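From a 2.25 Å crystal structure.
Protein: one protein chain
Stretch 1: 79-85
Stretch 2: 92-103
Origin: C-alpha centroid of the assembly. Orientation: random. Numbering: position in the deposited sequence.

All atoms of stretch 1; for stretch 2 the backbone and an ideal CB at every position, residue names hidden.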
# COMPACT_ATOMS: atom_id res chain seq x y z
N ASP A 79 -5.92 -6.23 -1.25
CA ASP A 79 -6.75 -5.10 -1.65
C ASP A 79 -8.22 -5.35 -1.34
O ASP A 79 -8.93 -5.87 -2.22
CB ASP A 79 -6.65 -4.83 -3.17
CG ASP A 79 -5.46 -3.95 -3.55
OD1 ASP A 79 -4.73 -3.44 -2.65
OD2 ASP A 79 -5.27 -3.76 -4.77
N GLN A 80 -8.68 -4.95 -0.15
CA GLN A 80 -10.09 -5.20 0.20
C GLN A 80 -10.78 -3.85 0.42
O GLN A 80 -11.12 -3.50 1.53
CB GLN A 80 -10.20 -6.11 1.44
CG GLN A 80 -11.60 -6.78 1.63
CD GLN A 80 -11.80 -8.06 0.79
OE1 GLN A 80 -11.21 -8.21 -0.26
NE2 GLN A 80 -12.62 -8.99 1.29
N GLU A 81 -10.98 -3.08 -0.65
CA GLU A 81 -11.65 -1.78 -0.56
C GLU A 81 -13.15 -1.95 -0.53
O GLU A 81 -13.85 -1.22 0.17
CB GLU A 81 -11.29 -0.86 -1.74
CG GLU A 81 -9.80 -0.50 -1.88
CD GLU A 81 -9.49 0.17 -3.21
OE1 GLU A 81 -10.37 0.83 -3.81
OE2 GLU A 81 -8.36 0.01 -3.69
N GLY A 82 -13.63 -2.91 -1.33
CA GLY A 82 -15.05 -3.02 -1.65
C GLY A 82 -15.37 -2.70 -3.11
O GLY A 82 -14.56 -2.05 -3.80
N GLY A 83 -16.52 -3.18 -3.57
CA GLY A 83 -17.00 -2.85 -4.90
C GLY A 83 -16.13 -3.42 -6.01
O GLY A 83 -15.96 -4.63 -6.12
N ASN A 84 -15.59 -2.55 -6.85
CA ASN A 84 -14.74 -2.98 -7.96
C ASN A 84 -13.35 -3.44 -7.49
O ASN A 84 -12.59 -3.98 -8.29
CB ASN A 84 -14.60 -1.84 -8.98
CG ASN A 84 -15.90 -1.61 -9.75
OD1 ASN A 84 -16.48 -2.53 -10.29
ND2 ASN A 84 -16.37 -0.37 -9.77
N VAL A 85 -13.02 -3.24 -6.22
CA VAL A 85 -11.72 -3.71 -5.71
C VAL A 85 -11.92 -4.52 -4.43
O VAL A 85 -11.88 -4.00 -3.30
CB VAL A 85 -10.73 -2.53 -5.46
CG1 VAL A 85 -9.37 -3.06 -4.95
CG2 VAL A 85 -10.49 -1.70 -6.76
N UNK A 92 -17.80 -17.00 3.47
CA UNK A 92 -17.30 -16.34 4.67
C UNK A 92 -16.93 -14.87 4.48
O UNK A 92 -16.60 -14.18 5.44
CB UNK A 92 -16.08 -17.10 5.19
N UNK A 93 -16.98 -14.39 3.24
CA UNK A 93 -16.70 -12.98 2.94
C UNK A 93 -17.97 -12.24 2.56
O UNK A 93 -18.76 -12.72 1.73
CB UNK A 93 -15.67 -12.86 1.81
N UNK A 94 -18.17 -11.06 3.15
CA UNK A 94 -19.23 -10.14 2.72
C UNK A 94 -19.05 -9.70 1.27
O UNK A 94 -17.94 -9.75 0.74
CB UNK A 94 -19.26 -8.91 3.63
N UNK A 95 -20.13 -9.30 0.60
CA UNK A 95 -20.00 -8.57 -0.66
C UNK A 95 -19.99 -7.10 -0.26
O UNK A 95 -21.03 -6.52 0.02
CB UNK A 95 -21.12 -8.90 -1.65
N UNK A 96 -18.79 -6.53 -0.23
CA UNK A 96 -18.56 -5.18 0.24
C UNK A 96 -18.92 -4.18 -0.86
O UNK A 96 -18.48 -4.32 -1.97
CB UNK A 96 -17.11 -5.00 0.68
N UNK A 97 -19.75 -3.17 -0.53
CA UNK A 97 -20.14 -2.14 -1.51
C UNK A 97 -18.96 -1.27 -1.96
O UNK A 97 -17.91 -1.32 -1.33
CB UNK A 97 -21.23 -1.25 -0.92
N UNK A 98 -19.13 -0.50 -3.04
CA UNK A 98 -18.13 0.45 -3.50
C UNK A 98 -17.90 1.44 -2.37
O UNK A 98 -18.80 1.64 -1.55
CB UNK A 98 -18.57 1.16 -4.79
N UNK A 99 -16.70 2.04 -2.31
CA UNK A 99 -16.43 3.09 -1.34
C UNK A 99 -17.43 4.23 -1.53
O UNK A 99 -17.77 4.93 -0.57
CB UNK A 99 -14.99 3.60 -1.48
N UNK A 100 -17.91 4.42 -2.76
CA UNK A 100 -18.83 5.54 -3.00
C UNK A 100 -20.12 5.27 -2.24
O UNK A 100 -20.62 6.16 -1.53
CB UNK A 100 -19.11 5.73 -4.49
N UNK A 101 -20.64 4.05 -2.37
CA UNK A 101 -21.80 3.60 -1.56
C UNK A 101 -21.49 3.70 -0.07
O UNK A 101 -22.31 4.19 0.70
CB UNK A 101 -22.18 2.16 -1.91
N UNK A 102 -20.29 3.27 0.34
CA UNK A 102 -19.89 3.38 1.74
C UNK A 102 -19.95 4.84 2.21
O UNK A 102 -20.31 5.13 3.35
CB UNK A 102 -18.48 2.82 1.94
N UNK A 103 -19.61 5.77 1.31
CA UNK A 103 -19.69 7.19 1.62
C UNK A 103 -21.08 7.73 1.94
O UNK A 103 -21.22 8.81 2.50
CB UNK A 103 -19.12 7.98 0.44

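Position 92 lies beyond the reach of stretch 1. Its phi is positive, 93°, which favours glycine. It is G92.

At position 93, CA-to-CB points toward stretch 1. The ideal CB is 5.0 Å from Q80 NE2, so a medium or large side chain could reach the end of Q80. The residue is F93. Its CD1 lies 3.9 Å from Q80 NE2, and the amide meets the ring obliquely.

Positions 94 and 95 have no ideal CB within 5.5 Å of stretch 1. At 94 the bond points sideways, at 95 away, so many residues would suit. They are S94 and D95, and neither touches stretch 1.

Position 96 points toward stretch 1. Its ideal CB is 3.7 Å from G82 CA, and the aliphatic part of Q80 is nearby. Valine, isoleucine or leucine would suit. The backbone is also bonded here: G83 N donates to the carbonyl O of 96 at 2.8 Å. The residue is I96. Its CG2 packs 3.5 Å from G82 CA, and its CD1 reaches Q80 CG at 3.7 Å. An ideal CB on G82 would be 2.8 Å from I96 CG2, a clash; with no side chain on G82, the two stretches can lie this close.

At position 97 CA-to-CB points away, so stretch 1 sets little demand. Phi of -66° and psi of 166° allow proline, among others. It is P97. P97 O lies 3.3 Å from G82 CA in a CA-H...O contact.

Position 98 also points away, yet its ideal CB is 4.3 Å from G83 CA. It precedes a helical turn, so serine, threonine, aspartate or asparagine could cap it. The residue is T98. Its OG1 accepts from the backbone N of 101 at 3.1 Å, the N-cap bond. T98 CG2 lies against G83, whose ideal CB would clash with it at 2.6 Å.

Position 99 points sideways, with E81 O 5.2 Å from the ideal CB. Stretch 1 demands no particular side chain; a small one would suit, among others. In A99, the backbone N donates to water 2, which donates to G82 O.

Positions 100 and 101 are out of reach, so many residues would suit. They are L100 and D101.

Position 102 points toward stretch 1, where E81 O offers an acceptor. A long side chain with a donor, such as glutamine, lysine or arginine, would suit. It is Q102. Its NE2 donates to E81 O at 3.0 Å and to P97 O at 2.9 Å. Water 1 donates to Q102 OE1 and E81 O.

Position 103 is out of reach; stretch 1 leaves the choice open. It is G103.

Stretch 2, residues 92-103: GFSDIPTALDQG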
# COMPACT_ATOMS: atom_id res chain seq x y z
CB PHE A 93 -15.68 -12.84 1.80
CG PHE A 93 -14.26 -13.16 2.20
CD1 PHE A 93 -13.56 -12.33 3.06
CD2 PHE A 93 -13.61 -14.27 1.66
CE1 PHE A 93 -12.24 -12.63 3.44
CE2 PHE A 93 -12.29 -14.57 2.01
CZ PHE A 93 -11.61 -13.74 2.91
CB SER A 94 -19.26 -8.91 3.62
OG SER A 94 -19.44 -9.33 4.96
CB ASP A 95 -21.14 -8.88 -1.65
CG ASP A 95 -21.07 -10.32 -2.22
OD1 ASP A 95 -19.97 -10.74 -2.67
OD2 ASP A 95 -22.11 -11.03 -2.23
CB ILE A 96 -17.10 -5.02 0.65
CG1 ILE A 96 -16.71 -6.13 1.63
CG2 ILE A 96 -16.90 -3.68 1.28
CD1 ILE A 96 -15.19 -6.14 1.98
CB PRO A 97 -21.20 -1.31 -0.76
CG PRO A 97 -21.13 -1.73 0.67
CD PRO A 97 -20.53 -3.08 0.72
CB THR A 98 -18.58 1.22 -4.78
OG1 THR A 98 -19.75 1.99 -4.48
CG2 THR A 98 -18.90 0.27 -5.91
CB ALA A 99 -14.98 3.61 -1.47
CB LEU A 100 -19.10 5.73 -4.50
CG LEU A 100 -20.11 6.84 -4.82
CD1 LEU A 100 -19.70 8.17 -4.21
CD2 LEU A 100 -20.31 6.97 -6.32
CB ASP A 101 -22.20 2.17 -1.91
CG ASP A 101 -22.95 2.08 -3.23
OD1 ASP A 101 -23.35 3.12 -3.78
OD2 ASP A 101 -23.14 0.95 -3.70
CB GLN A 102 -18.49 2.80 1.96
CG GLN A 102 -18.37 1.28 1.79
CD GLN A 102 -16.92 0.80 1.84
OE1 GLN A 102 -16.14 1.23 2.69
NE2 GLN A 102 -16.56 -0.07 0.91
O HOH W 1 -13.46 1.39 1.34
O HOH W 2 -14.43 0.76 -3.60
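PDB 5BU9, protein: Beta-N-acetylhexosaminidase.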